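Local coordinates for protein putative Ribokinase II (Escherichia coli O6, PDB 3IQ0) that probably phosphorylates ribose or a related sugar with ATP and magnesium, as a carbohydrate kinase of the pfkB (ribokinase) family, at residues S58-D63 with R81-L86; G10-E15 with A39-I44; Q121-N126 with V150-T155. All blocks are in the same frame, centred on the assembly; numbering follows the deposited sequence.

From the N terminus, the chain reaches contact 2 first: residues 10-15 lead from the central sheet into the small four-stranded sheet, and the loop closes when the start of helix 39-49 packs back against 10-12. Strand 54-61 follows, and contact 1 closes the next loop, where 81-86 returns beside 58-63 after helix 64-75. Contact 3 closes last, setting the loop 121-126 against helix 144-159. The three loops lie in series, none within another. Contacts 1 and 2 touch through Ser58, Val60 and Ile83 against Gly10 and Ile12; contacts 1 and 3 touch through His122, packed on Cys59, Ser84 and Leu86. Contacts 2 and 3 do not meet.

Contact 1 of 3, residues S58-D63 with R81-L86; sequences SCVGND and RGISVL
Val60 and Val85 sit side by side in a parallel pair of strands, the close of a beta-alpha-beta unit (strand 54-61, helix 64-75, strand 83-86) at the edge of the large Rossmann-like sheet of this ribokinase-family protein. Four backbone hydrogen bonds stitch the pair. Ser58 gives its N-H to Gly82 O, with the donor well above the carbonyl plane, and accepts from Ser84 N. Further along the bonds straighten: Val60 N reaches Ser84 O at 3.0 Å, and Leu86 N reaches Val60 O at 2.7 Å with 169° at the hydrogen.

The tight part lies on the face of Val60 and Ile83, under helix 64-75, where both side chains meet Ile70. Val60 CG2 stands between its own backbone N and carbonyl carbon (the other methyl, CG1, has chi1 -61°), and comes within 4.1 Å of Ile83 CG2. Ser58 on the same face bonds its OG to Gly10 O, just past strand 5-9. Across the sheet, Cys59 SG lies 3.9 Å from Leu86 CD1 and 4.1 Å from Ser84 CB, and the loop residue His122 covers all three residues.

The looser, solvent-facing part is at Asn62 and Val85. Both are exposed, and their side chains lean across each other. Val85 CG1, anti to its own N (chi1 -177°), touches Asn62 CB at 3.7 Å and Gly61 O at 3.6 Å.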
ATOM      1  N   SER B  58       2.204  15.099 -10.830  1.00 24.71           N
ATOM      2  CA  SER B  58       1.769  13.902 -10.120  1.00 26.87           C
ATOM      3  C   SER B  58       1.713  14.147  -8.615  1.00 27.12           C
ATOM      4  O   SER B  58       1.972  15.255  -8.156  1.00 24.90           O
ATOM      5  CB  SER B  58       2.732  12.749 -10.433  1.00 27.56           C
ATOM      6  OG  SER B  58       2.267  11.516  -9.908  1.00 29.83           O
ATOM      7  N   CYS B  59       1.370  13.104  -7.859  1.00 27.40           N
ATOM      8  CA  CYS B  59       1.276  13.184  -6.404  1.00 28.74           C
ATOM      9  C   CYS B  59       1.918  11.974  -5.748  1.00 26.20           C
ATOM     10  O   CYS B  59       1.680  10.849  -6.169  1.00 26.98           O
ATOM     11  CB  CYS B  59      -0.191  13.228  -5.954  1.00 29.29           C
ATOM     12  SG  CYS B  59      -1.015  14.815  -6.111  1.00 40.19           S
ATOM     13  N   VAL B  60       2.736  12.203  -4.728  1.00 24.89           N
ATOM     14  CA  VAL B  60       3.353  11.107  -3.984  1.00 25.33           C
ATOM     15  C   VAL B  60       3.174  11.431  -2.506  1.00 26.78           C
ATOM     16  O   VAL B  60       2.842  12.567  -2.153  1.00 28.01           O
ATOM     17  CB  VAL B  60       4.870  10.953  -4.272  1.00 23.72           C
ATOM     18  CG1 VAL B  60       5.101  10.666  -5.746  1.00 22.19           C
ATOM     19  CG2 VAL B  60       5.616  12.197  -3.832  1.00 25.26           C
ATOM     20  N   GLY B  61       3.374  10.437  -1.649  1.00 27.20           N
ATOM     21  CA  GLY B  61       3.243  10.667  -0.224  1.00 29.15           C
ATOM     22  C   GLY B  61       4.552  11.198   0.327  1.00 29.55           C
ATOM     23  O   GLY B  61       5.546  11.288  -0.398  1.00 30.19           O
ATOM     24  N   ASN B  62       4.555  11.550   1.606  1.00 31.54           N
ATOM     25  CA  ASN B  62       5.749  12.067   2.260  1.00 32.06           C
ATOM     26  C   ASN B  62       6.550  10.916   2.869  1.00 32.78           C
ATOM     27  O   ASN B  62       6.772  10.867   4.079  1.00 34.41           O
ATOM     28  CB  ASN B  62       5.345  13.072   3.343  1.00 34.85           C
ATOM     29  CG  ASN B  62       6.532  13.633   4.091  1.00 35.49           C
ATOM     30  OD1 ASN B  62       7.502  14.088   3.488  1.00 36.63           O
ATOM     31  ND2 ASN B  62       6.459  13.612   5.416  1.00 37.90           N
ATOM     32  N   ASP B  63       6.969   9.983   2.020  1.00 31.38           N
ATOM     33  CA  ASP B  63       7.742   8.826   2.458  1.00 30.19           C
ATOM     34  C   ASP B  63       8.878   8.530   1.478  1.00 30.77           C
ATOM     35  O   ASP B  63       8.959   9.145   0.410  1.00 30.74           O
ATOM     36  CB  ASP B  63       6.828   7.603   2.600  1.00 28.41           C
ATOM     37  CG  ASP B  63       6.034   7.313   1.336  1.00 29.16           C
ATOM     38  OD1 ASP B  63       6.639   7.286   0.247  1.00 29.29           O
ATOM     39  OD2 ASP B  63       4.804   7.104   1.430  1.00 27.32           O
ATOM     40  N   ARG B  81       8.790  19.955 -10.427  1.00 28.37           N
ATOM     41  CA  ARG B  81       8.059  20.925  -9.620  1.00 29.81           C
ATOM     42  C   ARG B  81       6.572  20.599  -9.551  1.00 29.31           C
ATOM     43  O   ARG B  81       5.887  20.989  -8.603  1.00 31.35           O
ATOM     44  CB  ARG B  81       8.256  22.337 -10.175  1.00 31.15           C
ATOM     45  CG  ARG B  81       9.691  22.827 -10.114  1.00 34.73           C
ATOM     46  CD  ARG B  81       9.771  24.271 -10.557  1.00 38.62           C
ATOM     47  NE  ARG B  81       9.095  24.460 -11.834  1.00 42.08           N
ATOM     48  CZ  ARG B  81       9.711  24.729 -12.978  1.00 44.41           C
ATOM     49  NH1 ARG B  81      11.032  24.853 -13.014  1.00 46.05           N
ATOM     50  NH2 ARG B  81       9.001  24.864 -14.091  1.00 45.03           N
ATOM     51  N   GLY B  82       6.078  19.884 -10.559  1.00 27.13           N
ATOM     52  CA  GLY B  82       4.674  19.514 -10.590  1.00 25.75           C
ATOM     53  C   GLY B  82       4.367  18.287  -9.749  1.00 24.66           C
ATOM     54  O   GLY B  82       3.241  17.787  -9.750  1.00 24.00           O
ATOM     55  N   ILE B  83       5.367  17.792  -9.035  1.00 23.35           N
ATOM     56  CA  ILE B  83       5.165  16.626  -8.192  1.00 26.25           C
ATOM     57  C   ILE B  83       4.859  17.082  -6.769  1.00 27.62           C
ATOM     58  O   ILE B  83       5.754  17.506  -6.039  1.00 28.40           O
ATOM     59  CB  ILE B  83       6.410  15.708  -8.178  1.00 27.41           C
ATOM     60  CG1 ILE B  83       6.654  15.133  -9.582  1.00 26.25           C
ATOM     61  CG2 ILE B  83       6.203  14.573  -7.176  1.00 27.58           C
ATOM     62  CD1 ILE B  83       7.834  14.163  -9.670  1.00 26.84           C
ATOM     63  N   SER B  84       3.589  16.999  -6.386  1.00 27.82           N
ATOM     64  CA  SER B  84       3.158  17.406  -5.050  1.00 30.39           C
ATOM     65  C   SER B  84       3.366  16.284  -4.033  1.00 30.32           C
ATOM     66  O   SER B  84       3.263  15.106  -4.366  1.00 29.60           O
ATOM     67  CB  SER B  84       1.678  17.786  -5.068  1.00 28.87           C
ATOM     68  OG  SER B  84       1.420  18.773  -6.049  1.00 34.25           O
ATOM     69  N   VAL B  85       3.653  16.661  -2.792  1.00 31.67           N
ATOM     70  CA  VAL B  85       3.854  15.688  -1.724  1.00 33.81           C
ATOM     71  C   VAL B  85       2.653  15.763  -0.776  1.00 35.13           C
ATOM     72  O   VAL B  85       2.357  16.818  -0.222  1.00 35.19           O
ATOM     73  CB  VAL B  85       5.163  15.974  -0.951  1.00 33.91           C
ATOM     74  CG1 VAL B  85       5.397  14.899   0.104  1.00 35.69           C
ATOM     75  CG2 VAL B  85       6.334  16.016  -1.920  1.00 32.50           C
ATOM     76  N   LEU B  86       1.954  14.642  -0.606  1.00 35.52           N
ATOM     77  CA  LEU B  86       0.778  14.594   0.251  1.00 35.49           C
ATOM     78  C   LEU B  86       1.044  13.840   1.549  1.00 37.19           C
ATOM     79  O   LEU B  86       1.108  12.611   1.562  1.00 36.52           O
ATOM     80  CB  LEU B  86      -0.375  13.932  -0.502  1.00 35.37           C
ATOM     81  CG  LEU B  86      -0.687  14.499  -1.889  1.00 34.79           C
ATOM     82  CD1 LEU B  86      -1.876  13.765  -2.475  1.00 36.84           C
ATOM     83  CD2 LEU B  86      -0.977  15.988  -1.797  1.00 36.62           C
TER

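Contact 2 of 3, residues G10-E15 with A39-I44; sequences GEILVE and APAIFI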
ATOM      1  N   GLY B  10      -0.171  11.996 -14.200  1.00 23.55           N
ATOM      2  CA  GLY B  10      -0.623  10.673 -13.821  1.00 25.23           C
ATOM      3  C   GLY B  10      -0.051  10.085 -12.555  1.00 24.79           C
ATOM      4  O   GLY B  10       0.391  10.795 -11.652  1.00 28.05           O
ATOM      5  N   GLU B  11      -0.050   8.762 -12.508  1.00 23.95           N
ATOM      6  CA  GLU B  11       0.419   8.039 -11.346  1.00 23.91           C
ATOM      7  C   GLU B  11       1.916   7.778 -11.304  1.00 23.22           C
ATOM      8  O   GLU B  11       2.538   7.455 -12.315  1.00 22.38           O
ATOM      9  CB  GLU B  11      -0.324   6.702 -11.237  1.00 24.92           C
ATOM     10  CG  GLU B  11      -0.030   5.705 -12.368  1.00 26.07           C
ATOM     11  CD  GLU B  11      -0.804   5.979 -13.652  1.00 24.81           C
ATOM     12  OE1 GLU B  11      -1.407   7.066 -13.775  1.00 26.51           O
ATOM     13  OE2 GLU B  11      -0.802   5.103 -14.543  1.00 25.75           O
ATOM     14  N   ILE B  12       2.477   7.939 -10.113  1.00 23.29           N
ATOM     15  CA  ILE B  12       3.880   7.673  -9.847  1.00 22.46           C
ATOM     16  C   ILE B  12       3.818   6.708  -8.668  1.00 24.35           C
ATOM     17  O   ILE B  12       3.176   6.996  -7.657  1.00 26.47           O
ATOM     18  CB  ILE B  12       4.642   8.932  -9.414  1.00 22.91           C
ATOM     19  CG1 ILE B  12       4.881   9.845 -10.616  1.00 21.23           C
ATOM     20  CG2 ILE B  12       5.966   8.550  -8.781  1.00 22.96           C
ATOM     21  CD1 ILE B  12       5.599  11.124 -10.249  1.00 19.04           C
ATOM     22  N   LEU B  13       4.455   5.556  -8.803  1.00 23.04           N
ATOM     23  CA  LEU B  13       4.443   4.569  -7.736  1.00 22.94           C
ATOM     24  C   LEU B  13       5.756   3.811  -7.719  1.00 23.52           C
ATOM     25  O   LEU B  13       6.612   4.028  -8.581  1.00 22.53           O
ATOM     26  CB  LEU B  13       3.291   3.579  -7.942  1.00 23.92           C
ATOM     27  CG  LEU B  13       3.169   2.917  -9.321  1.00 23.72           C
ATOM     28  CD1 LEU B  13       2.864   1.441  -9.184  1.00 23.08           C
ATOM     29  CD2 LEU B  13       2.076   3.610 -10.107  1.00 22.43           C
ATOM     30  N   VAL B  14       5.923   2.945  -6.723  1.00 21.77           N
ATOM     31  CA  VAL B  14       7.120   2.126  -6.638  1.00 21.72           C
ATOM     32  C   VAL B  14       6.694   0.684  -6.863  1.00 22.84           C
ATOM     33  O   VAL B  14       5.566   0.300  -6.557  1.00 22.11           O
ATOM     34  CB  VAL B  14       7.836   2.234  -5.267  1.00 22.49           C
ATOM     35  CG1 VAL B  14       8.367   3.647  -5.062  1.00 22.19           C
ATOM     36  CG2 VAL B  14       6.891   1.841  -4.143  1.00 21.45           C
ATOM     37  N   GLU B  15       7.592  -0.110  -7.427  1.00 22.91           N
ATOM     38  CA  GLU B  15       7.296  -1.509  -7.684  1.00 22.95           C
ATOM     39  C   GLU B  15       8.220  -2.355  -6.823  1.00 21.62           C
ATOM     40  O   GLU B  15       9.398  -2.035  -6.685  1.00 19.88           O
ATOM     41  CB  GLU B  15       7.521  -1.836  -9.162  1.00 23.98           C
ATOM     42  CG  GLU B  15       7.038  -3.219  -9.575  1.00 25.72           C
ATOM     43  CD  GLU B  15       7.072  -3.428 -11.078  1.00 28.20           C
ATOM     44  OE1 GLU B  15       7.966  -4.152 -11.565  1.00 27.46           O
ATOM     45  OE2 GLU B  15       6.205  -2.861 -11.774  1.00 31.98           O
ATOM     46  N   ALA B  39       3.353   4.313 -15.391  1.00 19.21           N
ATOM     47  CA  ALA B  39       3.355   4.601 -16.820  1.00 18.62           C
ATOM     48  C   ALA B  39       3.807   6.020 -17.167  1.00 18.75           C
ATOM     49  O   ALA B  39       4.745   6.198 -17.946  1.00 18.82           O
ATOM     50  CB  ALA B  39       1.960   4.325 -17.416  1.00 18.56           C
ATOM     51  N   PRO B  40       3.153   7.049 -16.601  1.00 17.44           N
ATOM     52  CA  PRO B  40       3.568   8.419 -16.923  1.00 17.01           C
ATOM     53  C   PRO B  40       5.028   8.696 -16.565  1.00 17.74           C
ATOM     54  O   PRO B  40       5.737   9.378 -17.309  1.00 14.69           O
ATOM     55  CB  PRO B  40       2.607   9.278 -16.101  1.00 19.45           C
ATOM     56  CG  PRO B  40       1.377   8.415 -15.998  1.00 17.18           C
ATOM     57  CD  PRO B  40       1.967   7.053 -15.725  1.00 19.05           C
ATOM     58  N   ALA B  41       5.470   8.164 -15.424  1.00 17.34           N
ATOM     59  CA  ALA B  41       6.843   8.368 -14.968  1.00 16.85           C
ATOM     60  C   ALA B  41       7.858   7.702 -15.893  1.00 17.35           C
ATOM     61  O   ALA B  41       8.901   8.278 -16.195  1.00 18.54           O
ATOM     62  CB  ALA B  41       7.010   7.845 -13.541  1.00 16.29           C
ATOM     63  N   ILE B  42       7.562   6.485 -16.331  1.00 16.46           N
ATOM     64  CA  ILE B  42       8.464   5.781 -17.231  1.00 16.85           C
ATOM     65  C   ILE B  42       8.493   6.498 -18.585  1.00 15.59           C
ATOM     66  O   ILE B  42       9.555   6.653 -19.193  1.00 15.06           O
ATOM     67  CB  ILE B  42       8.030   4.312 -17.411  1.00 14.61           C
ATOM     68  CG1 ILE B  42       7.953   3.632 -16.042  1.00 15.01           C
ATOM     69  CG2 ILE B  42       9.027   3.585 -18.301  1.00 14.56           C
ATOM     70  CD1 ILE B  42       7.314   2.270 -16.066  1.00 16.71           C
ATOM     71  N   PHE B  43       7.329   6.939 -19.048  1.00 15.93           N
ATOM     72  CA  PHE B  43       7.239   7.663 -20.314  1.00 15.61           C
ATOM     73  C   PHE B  43       8.146   8.887 -20.255  1.00 15.81           C
ATOM     74  O   PHE B  43       9.010   9.085 -21.113  1.00 15.08           O
ATOM     75  CB  PHE B  43       5.798   8.141 -20.561  1.00 16.48           C
ATOM     76  CG  PHE B  43       5.655   9.107 -21.719  1.00 16.04           C
ATOM     77  CD1 PHE B  43       5.495   8.641 -23.022  1.00 20.52           C
ATOM     78  CD2 PHE B  43       5.676  10.484 -21.502  1.00 17.26           C
ATOM     79  CE1 PHE B  43       5.354   9.527 -24.094  1.00 17.62           C
ATOM     80  CE2 PHE B  43       5.539  11.388 -22.566  1.00 16.81           C
ATOM     81  CZ  PHE B  43       5.377  10.906 -23.862  1.00 19.35           C
ATOM     82  N   ILE B  44       7.938   9.707 -19.233  1.00 15.04           N
ATOM     83  CA  ILE B  44       8.704  10.934 -19.073  1.00 16.50           C
ATOM     84  C   ILE B  44      10.187  10.694 -18.827  1.00 15.52           C
ATOM     85  O   ILE B  44      11.017  11.514 -19.211  1.00 16.92           O
ATOM     86  CB  ILE B  44       8.113  11.813 -17.938  1.00 16.58           C
ATOM     87  CG1 ILE B  44       8.277  13.283 -18.304  1.00 18.06           C
ATOM     88  CG2 ILE B  44       8.786  11.519 -16.611  1.00 16.45           C
ATOM     89  CD1 ILE B  44       7.488  13.676 -19.526  1.00 17.11           C
TER
HETATM   90  O   HOH W   1       0.985   2.676 -14.554  1.00 25.63           O
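Glu11 lays its side chain across the ring of Pro40, the two crossing at about a right angle. Its CB starts off alongside the helix rather than at it. CG then stands between the backbone N and the carbonyl carbon (chi1 66°), and a bend at chi2 (-80°) places CD beside the proline. CG approaches Pro40 CD at 4.1 Å, while the carboxylate carbon CD comes nearer, 3.6 Å from that same Pro40 CD. At the tip the two oxygens part company. OE1 rests near Pro40 CG and is hydrogen-bonded to Ser140 OG. OE2 lies by Pro40 CD and Ala39 CB, takes a hydrogen bond from Ser139 OG, and accepts another from a water at 3.0 Å. That water in turn accepts from Ala39 N, at the first turn of the helix, so it bridges the carboxylate to the helix N terminus. The positive end of the helix dipole would be expected to favour the charge there. The side chain of Ala39 is about 7 Å from the bound ATP.

Pro40 also presses on the backbone. Gly10, with no side chain, lets the ring close on its CA, which lies 3.7 Å from Pro40 CG. Pro40 CD is 3.5 Å from Glu11 O, a carbonyl oxygen that is buried here and has no hydrogen-bond partner in the model. Beyond it, Ile12 CG1 touches Ala41 CB at 4.1 Å.

The contact sits where the chain passes from the large sheet to the small one: Gly10 still pairs with Ile57 of strand 54-61, Leu13 already pairs with Ser37 of strand 29-37, and helix 39-49 leans on helix 258-271 through Phe43 and Ile42.

Contact 3 of 3, residues Q121-N126 with V150-T155; sequences QHVDEN and VKKAVT
Lys152 leaves its helix with CG anti to the backbone N (chi1 177°), and every later torsion is also anti, which makes it a straight rod running to the loop 121-126. Val123 answers with CG1 anti to its own N (chi1 175°), which points that methyl at the helix. The rod passes Val123 first, its CD 4.1 Å from Val123 CB. Next CE comes to 3.5 Å from Asp124 O. NZ ends over the loop, 3.8 Å from Asp124 N and 3.9 Å from Gln121 NE2, neither of them a bond; its hydrogen bond goes to Ala120 O, in the residue just before 121-126. Gln121, bent at chi2, crosses the lysine obliquely.

Deeper in, Val123 CG1 packs on Ala153 CB at 4.2 Å, and both side chains touch Leu128. Val123 also meets Ala149, one turn earlier in the helix, while Ala153 reaches Phe134 of strand 131-137. This is plain packing on the alpha/beta layer of the ribokinase-like fold: helix 144-159 follows strand 131-137 of the large sheet, and the loop that leads into that strand is folded back against the helix.

On the outer side the loop shapes itself. Asp124 OD1 accepts from Asn126 N at 2.9 Å, the N-H lying above the carboxylate plane, and forms an Asx turn. Asp124 N and O are both buried without a partner in the model. Glu125 OE1 is modelled 4.8 Å from Lys152 NZ without touching it, but its position is doubtful, since the Glu125 carboxylate also crowds Asp124 OD1, acceptor against acceptor.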
ATOM      1  N   GLN B 121      -6.781  20.973  -9.153  1.00 64.49           N
ATOM      2  CA  GLN B 121      -6.129  22.120  -8.541  1.00 65.42           C
ATOM      3  C   GLN B 121      -4.641  21.850  -8.396  1.00 65.35           C
ATOM      4  O   GLN B 121      -3.822  22.762  -8.488  1.00 65.59           O
ATOM      5  CB  GLN B 121      -6.741  22.428  -7.175  1.00 66.23           C
ATOM      6  CG  GLN B 121      -6.467  23.851  -6.720  1.00 67.39           C
ATOM      7  CD  GLN B 121      -6.855  24.874  -7.778  1.00 67.77           C
ATOM      8  OE1 GLN B 121      -8.008  24.929  -8.212  1.00 68.91           O
ATOM      9  NE2 GLN B 121      -5.892  25.686  -8.201  1.00 67.12           N
ATOM     10  N   HIS B 122      -4.294  20.589  -8.170  1.00 65.60           N
ATOM     11  CA  HIS B 122      -2.896  20.203  -8.032  1.00 65.80           C
ATOM     12  C   HIS B 122      -2.154  20.400  -9.351  1.00 64.69           C
ATOM     13  O   HIS B 122      -0.954  20.141  -9.440  1.00 64.73           O
ATOM     14  CB  HIS B 122      -2.799  18.745  -7.577  1.00 67.44           C
ATOM     15  CG  HIS B 122      -2.732  18.581  -6.091  1.00 69.08           C
ATOM     16  ND1 HIS B 122      -3.309  17.517  -5.432  1.00 70.02           N
ATOM     17  CD2 HIS B 122      -2.137  19.338  -5.138  1.00 69.60           C
ATOM     18  CE1 HIS B 122      -3.074  17.626  -4.136  1.00 70.35           C
ATOM     19  NE2 HIS B 122      -2.365  18.722  -3.931  1.00 70.16           N
ATOM     20  N   VAL B 123      -2.876  20.861 -10.371  1.00 63.04           N
ATOM     21  CA  VAL B 123      -2.284  21.106 -11.680  1.00 61.34           C
ATOM     22  C   VAL B 123      -1.568  22.451 -11.669  1.00 61.06           C
ATOM     23  O   VAL B 123      -0.433  22.535 -11.203  1.00 60.73           O
ATOM     24  CB  VAL B 123      -3.356  21.106 -12.793  1.00 60.56           C
ATOM     25  CG1 VAL B 123      -2.734  21.486 -14.126  1.00 60.51           C
ATOM     26  CG2 VAL B 123      -3.978  19.729 -12.897  1.00 60.59           C
ATOM     27  N   ASP B 124      -2.243  23.486 -12.173  1.00 60.79           N
ATOM     28  CA  ASP B 124      -1.725  24.859 -12.256  1.00 60.89           C
ATOM     29  C   ASP B 124      -1.872  25.332 -13.700  1.00 60.61           C
ATOM     30  O   ASP B 124      -2.881  25.064 -14.354  1.00 61.39           O
ATOM     31  CB  ASP B 124      -0.242  24.930 -11.863  1.00 60.24           C
ATOM     32  CG  ASP B 124       0.140  26.263 -11.253  1.00 60.02           C
ATOM     33  OD1 ASP B 124      -0.169  27.309 -11.854  1.00 58.86           O
ATOM     34  OD2 ASP B 124       0.760  26.261 -10.167  1.00 60.14           O
ATOM     35  N   GLU B 125      -0.856  26.043 -14.180  1.00 59.68           N
ATOM     36  CA  GLU B 125      -0.804  26.559 -15.543  1.00 58.43           C
ATOM     37  C   GLU B 125       0.461  27.403 -15.638  1.00 56.45           C
ATOM     38  O   GLU B 125       0.953  27.693 -16.725  1.00 57.05           O
ATOM     39  CB  GLU B 125      -2.042  27.398 -15.882  1.00 61.25           C
ATOM     40  CG  GLU B 125      -2.127  28.760 -15.224  1.00 64.69           C
ATOM     41  CD  GLU B 125      -2.083  28.694 -13.711  1.00 67.62           C
ATOM     42  OE1 GLU B 125      -2.830  27.879 -13.126  1.00 68.89           O
ATOM     43  OE2 GLU B 125      -1.306  29.468 -13.107  1.00 68.51           O
ATOM     44  N   ASN B 126       0.973  27.794 -14.474  1.00 53.50           N
ATOM     45  CA  ASN B 126       2.206  28.554 -14.383  1.00 50.99           C
ATOM     46  C   ASN B 126       3.288  27.515 -14.659  1.00 48.85           C
ATOM     47  O   ASN B 126       4.414  27.838 -15.035  1.00 48.54           O
ATOM     48  CB  ASN B 126       2.377  29.119 -12.969  1.00 52.75           C
ATOM     49  CG  ASN B 126       3.802  29.580 -12.689  1.00 55.20           C
ATOM     50  OD1 ASN B 126       4.273  30.573 -13.252  1.00 56.16           O
ATOM     51  ND2 ASN B 126       4.495  28.858 -11.812  1.00 54.64           N
ATOM     52  N   VAL B 150      -6.793  16.087 -15.642  1.00 34.57           N
ATOM     53  CA  VAL B 150      -6.368  15.946 -17.026  1.00 34.67           C
ATOM     54  C   VAL B 150      -7.115  16.894 -17.966  1.00 34.60           C
ATOM     55  O   VAL B 150      -6.513  17.493 -18.853  1.00 33.42           O
ATOM     56  CB  VAL B 150      -6.553  14.495 -17.507  1.00 35.03           C
ATOM     57  CG1 VAL B 150      -6.269  14.395 -18.991  1.00 36.10           C
ATOM     58  CG2 VAL B 150      -5.616  13.580 -16.737  1.00 34.25           C
ATOM     59  N   LYS B 151      -8.423  17.036 -17.777  1.00 34.34           N
ATOM     60  CA  LYS B 151      -9.202  17.936 -18.626  1.00 34.27           C
ATOM     61  C   LYS B 151      -8.700  19.377 -18.512  1.00 33.42           C
ATOM     62  O   LYS B 151      -8.580  20.077 -19.515  1.00 33.37           O
ATOM     63  CB  LYS B 151     -10.690  17.871 -18.260  1.00 35.63           C
ATOM     64  CG  LYS B 151     -11.374  16.582 -18.698  1.00 36.73           C
ATOM     65  CD  LYS B 151     -12.877  16.615 -18.447  1.00 37.15           C
ATOM     66  CE  LYS B 151     -13.549  15.373 -19.019  1.00 38.98           C
ATOM     67  NZ  LYS B 151     -15.037  15.377 -18.851  1.00 39.37           N
ATOM     68  N   LYS B 152      -8.399  19.808 -17.289  1.00 31.05           N
ATOM     69  CA  LYS B 152      -7.906  21.160 -17.045  1.00 30.67           C
ATOM     70  C   LYS B 152      -6.564  21.374 -17.744  1.00 31.84           C
ATOM     71  O   LYS B 152      -6.383  22.344 -18.478  1.00 32.15           O
ATOM     72  CB  LYS B 152      -7.741  21.395 -15.540  1.00 30.56           C
ATOM     73  CG  LYS B 152      -7.160  22.754 -15.178  1.00 31.60           C
ATOM     74  CD  LYS B 152      -6.939  22.891 -13.674  1.00 32.18           C
ATOM     75  CE  LYS B 152      -6.128  24.144 -13.341  1.00 33.12           C
ATOM     76  NZ  LYS B 152      -5.886  24.339 -11.875  1.00 31.64           N
ATOM     77  N   ALA B 153      -5.629  20.461 -17.504  1.00 31.51           N
ATOM     78  CA  ALA B 153      -4.303  20.537 -18.105  1.00 30.85           C
ATOM     79  C   ALA B 153      -4.416  20.584 -19.626  1.00 30.21           C
ATOM     80  O   ALA B 153      -3.737  21.369 -20.280  1.00 29.14           O
ATOM     81  CB  ALA B 153      -3.468  19.331 -17.671  1.00 31.83           C
ATOM     82  N   VAL B 154      -5.284  19.747 -20.186  1.00 30.55           N
ATOM     83  CA  VAL B 154      -5.470  19.716 -21.629  1.00 32.89           C
ATOM     84  C   VAL B 154      -5.993  21.039 -22.181  1.00 34.24           C
ATOM     85  O   VAL B 154      -5.547  21.498 -23.231  1.00 35.59           O
ATOM     86  CB  VAL B 154      -6.431  18.592 -22.042  1.00 32.90           C
ATOM     87  CG1 VAL B 154      -6.767  18.715 -23.514  1.00 35.24           C
ATOM     88  CG2 VAL B 154      -5.790  17.249 -21.782  1.00 33.69           C
ATOM     89  N   THR B 155      -6.942  21.646 -21.480  1.00 34.62           N
ATOM     90  CA  THR B 155      -7.506  22.919 -21.917  1.00 34.80           C
ATOM     91  C   THR B 155      -6.410  23.974 -21.922  1.00 34.45           C
ATOM     92  O   THR B 155      -6.299  24.768 -22.857  1.00 35.12           O
ATOM     93  CB  THR B 155      -8.635  23.382 -20.976  1.00 35.14           C
ATOM     94  OG1 THR B 155      -9.692  22.415 -20.986  1.00 36.32           O
ATOM     95  CG2 THR B 155      -9.182  24.731 -21.422  1.00 35.01           C
TER